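D-alanyl transferase DltD (PDB 6PFX) probably transfers D-alanine onto lipoteichoic acid in the Gram-positive cell envelope, as a membrane-associated member of the DltD family with an SGNH-hydrolase-like fold. Local coordinates at residues K25-K30 with S122-Y127; L59-Q64 with K205-S210. One frame throughout, in Å; residues are numbered along the deposited sequence.

Interaction 1: residues K25-K30 with S122-Y127; sequences KGDAIK and SELQTY
Two helix N-termini meet in this buried corner of the SGNH-hydrolase-like fold: the turn that leads into helix 28-35 meets the N-cap of helix 123-132, and backbone carbonyls of the turn take the bonds. Ser122 is the N-cap, and its hydroxyl works in both directions. With OG anti to its own backbone N (chi1 172°), it accepts from Gln125 N at 3.1 Å and donates to Lys25 O at 2.8 Å, arriving in the carbonyl plane on a lone pair. One oxygen thus closes the helix start and ties it to the turn.

In the same first turn of the helix, the extended side chain of Gln125 passes alongside the Lys25 carbonyl. Its NE2 donates to Gly26 O at 3.1 Å with a bent N-H...O angle of 149°, from above the plane of that carbonyl; the same amide nitrogen also donates to Leu24 O. Gly26 O is gripped a second time, in its plane, by Lys30 NZ at 2.9 Å. Lys30 starts from the crowded chi1 position and bends only at chi4, which curls its ammonium back over the turn. There it forms a salt bridge with Asp27 OD1 and a further bond to Ser88 OG of helix 79-89.

Asp27 occupies the N-cap position of helix 28-35, yet its carboxylate makes no capping bond. Its OD1 pairs with Lys30 instead, while OD2, close to the like-charged Asp128, meets Leu124 tip to tip, with Leu124 CG 3.5 Å from Asp27 OD2.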
ATOM      1  N   LYS A  25       7.666  -9.793   5.264  1.00 17.21           N
ATOM      2  CA  LYS A  25       8.985 -10.061   4.704  1.00 17.12           C
ATOM      3  C   LYS A  25       9.174 -11.509   4.275  1.00 21.05           C
ATOM      4  O   LYS A  25      10.192 -11.829   3.650  1.00 21.20           O
ATOM      5  CB  LYS A  25      10.077  -9.764   5.742  1.00 19.55           C
ATOM      6  CG  LYS A  25      10.234  -8.307   6.085  1.00 19.62           C
ATOM      7  CD  LYS A  25      11.492  -8.006   6.905  1.00 26.89           C
ATOM      8  CE  LYS A  25      11.589  -8.860   8.161  1.00 37.05           C
ATOM      9  NZ  LYS A  25      12.775  -8.494   8.998  1.00 40.20           N
ATOM     10  N   GLY A  26       8.243 -12.396   4.618  1.00 16.91           N
ATOM     11  CA  GLY A  26       8.392 -13.808   4.355  1.00 18.09           C
ATOM     12  C   GLY A  26       7.671 -14.260   3.097  1.00 18.49           C
ATOM     13  O   GLY A  26       7.204 -13.459   2.282  1.00 18.35           O
ATOM     14  N   ASP A  27       7.610 -15.589   2.942  1.00 20.84           N
ATOM     15  CA  ASP A  27       6.956 -16.218   1.807  1.00 16.61           C
ATOM     16  C   ASP A  27       5.917 -17.262   2.213  1.00 18.13           C
ATOM     17  O   ASP A  27       4.823 -17.298   1.645  1.00 17.74           O
ATOM     18  CB  ASP A  27       7.991 -16.918   0.908  1.00 18.10           C
ATOM     19  CG  ASP A  27       8.764 -15.965   0.031  1.00 24.55           C
ATOM     20  OD1 ASP A  27       8.260 -14.864  -0.263  1.00 22.21           O
ATOM     21  OD2 ASP A  27       9.883 -16.327  -0.382  1.00 20.54           O
ATOM     22  N   ALA A  28       6.250 -18.133   3.170  1.00 21.67           N
ATOM     23  CA  ALA A  28       5.452 -19.335   3.394  1.00 19.72           C
ATOM     24  C   ALA A  28       4.004 -18.994   3.716  1.00 18.11           C
ATOM     25  O   ALA A  28       3.076 -19.571   3.139  1.00 20.86           O
ATOM     26  CB  ALA A  28       6.081 -20.173   4.509  1.00 24.03           C
ATOM     27  N   ILE A  29       3.784 -18.039   4.617  1.00 18.28           N
ATOM     28  CA  ILE A  29       2.424 -17.730   5.048  1.00 19.47           C
ATOM     29  C   ILE A  29       1.685 -16.943   3.975  1.00 20.29           C
ATOM     30  O   ILE A  29       0.612 -17.346   3.513  1.00 16.65           O
ATOM     31  CB  ILE A  29       2.428 -16.995   6.400  1.00 19.71           C
ATOM     32  CG1 ILE A  29       2.905 -17.946   7.503  1.00 17.63           C
ATOM     33  CG2 ILE A  29       1.041 -16.455   6.704  1.00 20.48           C
ATOM     34  CD1 ILE A  29       3.074 -17.277   8.865  1.00 23.71           C
ATOM     35  N   LYS A  30       2.250 -15.810   3.558  1.00 17.66           N
ATOM     36  CA  LYS A  30       1.534 -14.932   2.638  1.00 16.77           C
ATOM     37  C   LYS A  30       1.286 -15.610   1.290  1.00 15.80           C
ATOM     38  O   LYS A  30       0.213 -15.444   0.703  1.00 15.29           O
ATOM     39  CB  LYS A  30       2.270 -13.595   2.495  1.00 15.50           C
ATOM     40  CG  LYS A  30       3.410 -13.568   1.482  1.00 15.10           C
ATOM     41  CD  LYS A  30       4.135 -12.222   1.526  1.00 15.78           C
ATOM     42  CE  LYS A  30       4.858 -11.911   0.243  1.00 14.94           C
ATOM     43  NZ  LYS A  30       5.767 -13.025  -0.152  1.00 13.62           N
ATOM     44  N   SER A 122      13.994  -7.383   2.749  1.00 19.20           N
ATOM     45  CA  SER A 122      13.945  -8.829   2.928  1.00 19.24           C
ATOM     46  C   SER A 122      14.949  -9.448   1.967  1.00 18.93           C
ATOM     47  O   SER A 122      14.758  -9.389   0.746  1.00 18.95           O
ATOM     48  CB  SER A 122      12.549  -9.363   2.621  1.00 20.59           C
ATOM     49  OG  SER A 122      12.556 -10.772   2.622  1.00 19.32           O
ATOM     50  N   GLU A 123      16.026 -10.021   2.508  1.00 20.48           N
ATOM     51  CA  GLU A 123      16.949 -10.763   1.660  1.00 21.57           C
ATOM     52  C   GLU A 123      16.230 -11.908   0.960  1.00 18.93           C
ATOM     53  O   GLU A 123      16.514 -12.212  -0.205  1.00 18.37           O
ATOM     54  CB  GLU A 123      18.110 -11.319   2.485  1.00 23.94           C
ATOM     55  CG  GLU A 123      19.169 -10.297   2.852  1.00 31.44           C
ATOM     56  CD  GLU A 123      20.261 -10.894   3.725  1.00 35.58           C
ATOM     57  OE1 GLU A 123      19.927 -11.596   4.703  1.00 40.19           O
ATOM     58  OE2 GLU A 123      21.452 -10.672   3.425  1.00 42.57           O
ATOM     59  N   LEU A 124      15.305 -12.570   1.666  1.00 17.30           N
ATOM     60  CA  LEU A 124      14.571 -13.694   1.088  1.00 17.59           C
ATOM     61  C   LEU A 124      13.836 -13.263  -0.175  1.00 16.44           C
ATOM     62  O   LEU A 124      13.929 -13.917  -1.220  1.00 18.23           O
ATOM     63  CB  LEU A 124      13.583 -14.266   2.114  1.00 19.62           C
ATOM     64  CG  LEU A 124      12.601 -15.337   1.622  1.00 21.01           C
ATOM     65  CD1 LEU A 124      13.284 -16.574   1.037  1.00 20.08           C
ATOM     66  CD2 LEU A 124      11.634 -15.759   2.745  1.00 21.68           C
ATOM     67  N   GLN A 125      13.106 -12.151  -0.097  1.00 17.20           N
ATOM     68  CA  GLN A 125      12.319 -11.702  -1.237  1.00 15.35           C
ATOM     69  C   GLN A 125      13.201 -11.136  -2.334  1.00 16.40           C
ATOM     70  O   GLN A 125      12.872 -11.272  -3.520  1.00 16.71           O
ATOM     71  CB  GLN A 125      11.304 -10.665  -0.765  1.00 18.09           C
ATOM     72  CG  GLN A 125      10.246 -11.272   0.138  1.00 16.85           C
ATOM     73  CD  GLN A 125       9.273 -10.255   0.674  1.00 17.06           C
ATOM     74  OE1 GLN A 125       9.500  -9.048   0.598  1.00 19.43           O
ATOM     75  NE2 GLN A 125       8.170 -10.743   1.219  1.00 16.14           N
ATOM     76  N   THR A 126      14.314 -10.495  -1.964  1.00 15.20           N
ATOM     77  CA  THR A 126      15.267 -10.015  -2.959  1.00 16.21           C
ATOM     78  C   THR A 126      15.854 -11.184  -3.737  1.00 16.89           C
ATOM     79  O   THR A 126      15.897 -11.164  -4.974  1.00 16.46           O
ATOM     80  CB  THR A 126      16.368  -9.202  -2.274  1.00 17.44           C
ATOM     81  OG1 THR A 126      15.793  -8.109  -1.546  1.00 20.13           O
ATOM     82  CG2 THR A 126      17.343  -8.651  -3.301  1.00 19.44           C
ATOM     83  N   TYR A 127      16.278 -12.234  -3.027  1.00 13.63           N
ATOM     84  CA  TYR A 127      16.821 -13.407  -3.698  1.00 15.99           C
ATOM     85  C   TYR A 127      15.740 -14.120  -4.501  1.00 17.18           C
ATOM     86  O   TYR A 127      16.003 -14.622  -5.602  1.00 17.80           O
ATOM     87  CB  TYR A 127      17.438 -14.358  -2.673  1.00 16.39           C
ATOM     88  CG  TYR A 127      18.669 -13.859  -1.943  1.00 17.18           C
ATOM     89  CD1 TYR A 127      19.208 -12.607  -2.197  1.00 18.39           C
ATOM     90  CD2 TYR A 127      19.297 -14.664  -0.997  1.00 20.58           C
ATOM     91  CE1 TYR A 127      20.323 -12.168  -1.531  1.00 19.60           C
ATOM     92  CE2 TYR A 127      20.427 -14.233  -0.337  1.00 21.65           C
ATOM     93  CZ  TYR A 127      20.925 -12.981  -0.602  1.00 21.29           C
ATOM     94  OH  TYR A 127      22.034 -12.527   0.059  1.00 23.62           O
TER

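Interaction 2: residues L59-Q64 with K205-S210; sequences LAEKYQ and KIDHES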
ATOM      1  N   LEU A  59     -16.223  -5.383   7.954  1.00 14.27           N
ATOM      2  CA  LEU A  59     -17.395  -5.491   7.093  1.00 13.70           C
ATOM      3  C   LEU A  59     -17.470  -6.856   6.417  1.00 15.33           C
ATOM      4  O   LEU A  59     -18.547  -7.457   6.331  1.00 16.16           O
ATOM      5  CB  LEU A  59     -17.379  -4.375   6.054  1.00 14.37           C
ATOM      6  CG  LEU A  59     -17.513  -2.963   6.619  1.00 13.71           C
ATOM      7  CD1 LEU A  59     -17.316  -1.958   5.505  1.00 12.37           C
ATOM      8  CD2 LEU A  59     -18.863  -2.758   7.301  1.00 16.26           C
ATOM      9  N   ALA A  60     -16.343  -7.360   5.916  1.00 14.93           N
ATOM     10  CA  ALA A  60     -16.372  -8.646   5.231  1.00 15.54           C
ATOM     11  C   ALA A  60     -16.839  -9.756   6.163  1.00 16.03           C
ATOM     12  O   ALA A  60     -17.604 -10.639   5.757  1.00 16.58           O
ATOM     13  CB  ALA A  60     -14.988  -8.971   4.670  1.00 16.26           C
ATOM     14  N   GLU A  61     -16.385  -9.729   7.416  1.00 16.12           N
ATOM     15  CA  GLU A  61     -16.759 -10.762   8.375  1.00 19.18           C
ATOM     16  C   GLU A  61     -18.219 -10.627   8.797  1.00 19.46           C
ATOM     17  O   GLU A  61     -18.968 -11.610   8.778  1.00 19.39           O
ATOM     18  CB  GLU A  61     -15.831 -10.686   9.586  1.00 20.09           C
ATOM     19  CG  GLU A  61     -16.251 -11.553  10.763  1.00 28.56           C
ATOM     20  CD  GLU A  61     -15.213 -11.572  11.874  1.00 37.09           C
ATOM     21  OE1 GLU A  61     -14.044 -11.922  11.595  1.00 38.90           O
ATOM     22  OE2 GLU A  61     -15.564 -11.224  13.022  1.00 43.31           O
ATOM     23  N   LYS A  62     -18.649  -9.414   9.157  1.00 16.69           N
ATOM     24  CA  LYS A  62     -20.010  -9.224   9.653  1.00 15.84           C
ATOM     25  C   LYS A  62     -21.046  -9.635   8.615  1.00 17.41           C
ATOM     26  O   LYS A  62     -22.068 -10.249   8.944  1.00 20.21           O
ATOM     27  CB  LYS A  62     -20.212  -7.749  10.008  1.00 16.06           C
ATOM     28  CG  LYS A  62     -21.617  -7.389  10.491  1.00 17.28           C
ATOM     29  CD  LYS A  62     -22.041  -8.238  11.676  1.00 21.39           C
ATOM     30  CE  LYS A  62     -23.366  -7.737  12.248  1.00 22.75           C
ATOM     31  NZ  LYS A  62     -23.779  -8.534  13.451  1.00 29.98           N
ATOM     32  N   TYR A  63     -20.832  -9.256   7.367  1.00 15.75           N
ATOM     33  CA  TYR A  63     -21.795  -9.486   6.298  1.00 17.33           C
ATOM     34  C   TYR A  63     -21.473 -10.747   5.514  1.00 16.21           C
ATOM     35  O   TYR A  63     -22.036 -10.963   4.438  1.00 19.96           O
ATOM     36  CB  TYR A  63     -21.928  -8.212   5.466  1.00 18.34           C
ATOM     37  CG  TYR A  63     -22.394  -7.086   6.369  1.00 17.00           C
ATOM     38  CD1 TYR A  63     -23.630  -7.158   6.997  1.00 18.48           C
ATOM     39  CD2 TYR A  63     -21.586  -5.992   6.649  1.00 16.48           C
ATOM     40  CE1 TYR A  63     -24.057  -6.171   7.852  1.00 19.36           C
ATOM     41  CE2 TYR A  63     -22.018  -4.985   7.500  1.00 16.49           C
ATOM     42  CZ  TYR A  63     -23.254  -5.090   8.102  1.00 19.44           C
ATOM     43  OH  TYR A  63     -23.700  -4.107   8.961  1.00 19.27           O
ATOM     44  N   GLN A  64     -20.602 -11.594   6.060  1.00 16.75           N
ATOM     45  CA  GLN A  64     -20.389 -12.953   5.575  1.00 22.94           C
ATOM     46  C   GLN A  64     -20.039 -12.982   4.095  1.00 24.11           C
ATOM     47  O   GLN A  64     -20.548 -13.795   3.320  1.00 23.69           O
ATOM     48  CB  GLN A  64     -21.600 -13.824   5.883  1.00 26.39           C
ATOM     49  CG  GLN A  64     -21.837 -13.969   7.360  1.00 31.75           C
ATOM     50  CD  GLN A  64     -22.911 -14.979   7.664  1.00 37.12           C
ATOM     51  OE1 GLN A  64     -22.651 -16.005   8.286  1.00 42.54           O
ATOM     52  NE2 GLN A  64     -24.129 -14.699   7.218  1.00 37.39           N
ATOM     53  N   LYS A 205     -10.330  -8.130  18.044  1.00 33.53           N
ATOM     54  CA  LYS A 205     -10.804  -6.768  17.835  1.00 32.32           C
ATOM     55  C   LYS A 205     -11.762  -6.694  16.649  1.00 27.95           C
ATOM     56  O   LYS A 205     -12.789  -6.011  16.715  1.00 28.42           O
ATOM     57  CB  LYS A 205      -9.626  -5.818  17.636  1.00 31.16           C
ATOM     58  CG  LYS A 205     -10.067  -4.373  17.651  1.00 34.23           C
ATOM     59  CD  LYS A 205      -8.919  -3.404  17.555  1.00 42.70           C
ATOM     60  CE  LYS A 205      -9.443  -1.973  17.529  1.00 37.68           C
ATOM     61  NZ  LYS A 205      -8.381  -0.989  17.172  1.00 49.10           N
ATOM     62  N   ILE A 206     -11.442  -7.394  15.560  1.00 23.16           N
ATOM     63  CA  ILE A 206     -12.346  -7.470  14.415  1.00 21.63           C
ATOM     64  C   ILE A 206     -13.704  -8.021  14.839  1.00 28.35           C
ATOM     65  O   ILE A 206     -14.752  -7.489  14.453  1.00 27.77           O
ATOM     66  CB  ILE A 206     -11.697  -8.302  13.291  1.00 21.74           C
ATOM     67  CG1 ILE A 206     -10.447  -7.570  12.774  1.00 21.55           C
ATOM     68  CG2 ILE A 206     -12.669  -8.567  12.155  1.00 22.52           C
ATOM     69  CD1 ILE A 206      -9.584  -8.348  11.773  1.00 25.77           C
ATOM     70  N   ASP A 207     -13.710  -9.095  15.638  1.00 27.14           N
ATOM     71  CA  ASP A 207     -14.977  -9.655  16.105  1.00 27.28           C
ATOM     72  C   ASP A 207     -15.733  -8.659  16.980  1.00 30.34           C
ATOM     73  O   ASP A 207     -16.952  -8.495  16.844  1.00 33.80           O
ATOM     74  CB  ASP A 207     -14.730 -10.939  16.900  1.00 40.22           C
ATOM     75  CG  ASP A 207     -14.125 -12.050  16.060  1.00 48.06           C
ATOM     76  OD1 ASP A 207     -13.890 -11.835  14.853  1.00 49.26           O
ATOM     77  OD2 ASP A 207     -13.882 -13.146  16.611  1.00 56.72           O
ATOM     78  N   HIS A 208     -15.029  -8.002  17.904  1.00 29.41           N
ATOM     79  CA  HIS A 208     -15.666  -7.013  18.767  1.00 34.35           C
ATOM     80  C   HIS A 208     -16.326  -5.910  17.948  1.00 33.34           C
ATOM     81  O   HIS A 208     -17.512  -5.610  18.131  1.00 30.37           O
ATOM     82  CB  HIS A 208     -14.626  -6.425  19.722  1.00 32.86           C
ATOM     83  CG  HIS A 208     -15.175  -5.382  20.645  1.00 41.78           C
ATOM     84  ND1 HIS A 208     -14.570  -4.159  20.833  1.00 46.94           N
ATOM     85  CD2 HIS A 208     -16.283  -5.377  21.423  1.00 44.66           C
ATOM     86  CE1 HIS A 208     -15.277  -3.448  21.695  1.00 48.19           C
ATOM     87  NE2 HIS A 208     -16.323  -4.164  22.066  1.00 51.35           N
ATOM     88  N   GLU A 209     -15.573  -5.289  17.038  1.00 26.87           N
ATOM     89  CA  GLU A 209     -16.133  -4.202  16.244  1.00 26.23           C
ATOM     90  C   GLU A 209     -17.309  -4.676  15.399  1.00 26.31           C
ATOM     91  O   GLU A 209     -18.240  -3.904  15.148  1.00 26.19           O
ATOM     92  CB  GLU A 209     -15.040  -3.572  15.376  1.00 23.28           C
ATOM     93  CG  GLU A 209     -13.848  -3.009  16.160  1.00 24.32           C
ATOM     94  CD  GLU A 209     -14.199  -1.811  17.028  1.00 33.86           C
ATOM     95  OE1 GLU A 209     -15.274  -1.214  16.830  1.00 33.28           O
ATOM     96  OE2 GLU A 209     -13.389  -1.465  17.915  1.00 39.91           O
ATOM     97  N   SER A 210     -17.309  -5.942  14.973  1.00 21.25           N
ATOM     98  CA  SER A 210     -18.405  -6.415  14.136  1.00 23.22           C
ATOM     99  C   SER A 210     -19.736  -6.378  14.883  1.00 24.99           C
ATOM    100  O   SER A 210     -20.780  -6.133  14.270  1.00 23.01           O
ATOM    101  CB  SER A 210     -18.125  -7.830  13.628  1.00 27.98           C
ATOM    102  OG  SER A 210     -18.333  -8.772  14.659  1.00 33.55           O
TER
HETATM  103  O   HOH W   1     -21.169  -9.765  14.978  1.00 34.98           O
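Two carboxylates come together crosswise where the C-terminal end of helix 56-62, closed by a Schellman motif with Gln64 at positive phi, lies against helix 203-210: Glu61 OE2 and Asp207 OD1 are only 2.6 Å apart. With oxygens this close, one of the two acids probably holds a proton, which would be consistent with a raised pKa. The side chains cross at about a right angle, and the carboxylate planes are turned 62° from each other. Glu61 reaches the partner helix with CG anti to its backbone N (chi1 170°) and the chain extended beyond it, whereas Asp207 carries CG beside its own N. Arg13, in helix 9-18, forms long, weak ion pairs with both acids and may ease the concentration of negative charge. The other oxygen of the glutamate, Glu61 OE1, lies 3.7 Å from Ile206 CG2, the methyl of a buried side chain that also touches Ser57 and Val58.

The neighbouring Lys62 meets the last turn of helix 203-210 through its aliphatic part. Bent at chi2 (55°), its chain runs past the Ser210 carbonyl, with CD 3.6 Å from Ser210 O. A water spans the polar ends, accepting from Lys62 NZ and donating to Ser210 OG, so that the ammonium and the hydroxyl are joined indirectly. Ser210 holds its hydroxyl in the crowded position between the backbone N and the carbonyl carbon, turned back along its own helix, where OG donates to Asp207 O at 2.6 Å on an in-plane lone pair.

The two contacts lie on one chain with their centres 29 Å apart, their nearest atoms about 14 Å apart and no direct touch. Along the sequence they alternate, 25-30, 59-64, 122-127 and 205-210, so each closes a long loop of chain that overlaps the other. Strand 39-43 of the five-stranded parallel sheet runs between the first two segments, and strands 68-71 and 97-101 between the second and third. Helix 9-18 is common ground: its Ile12 and Ala15 pack on Ile29 beside interaction 1, while its Arg13 lies at long, weak ion-pair distance from interaction 2. Each joins helices far apart in sequence, one pair buried and one at the surface of the same parallel-sheet fold.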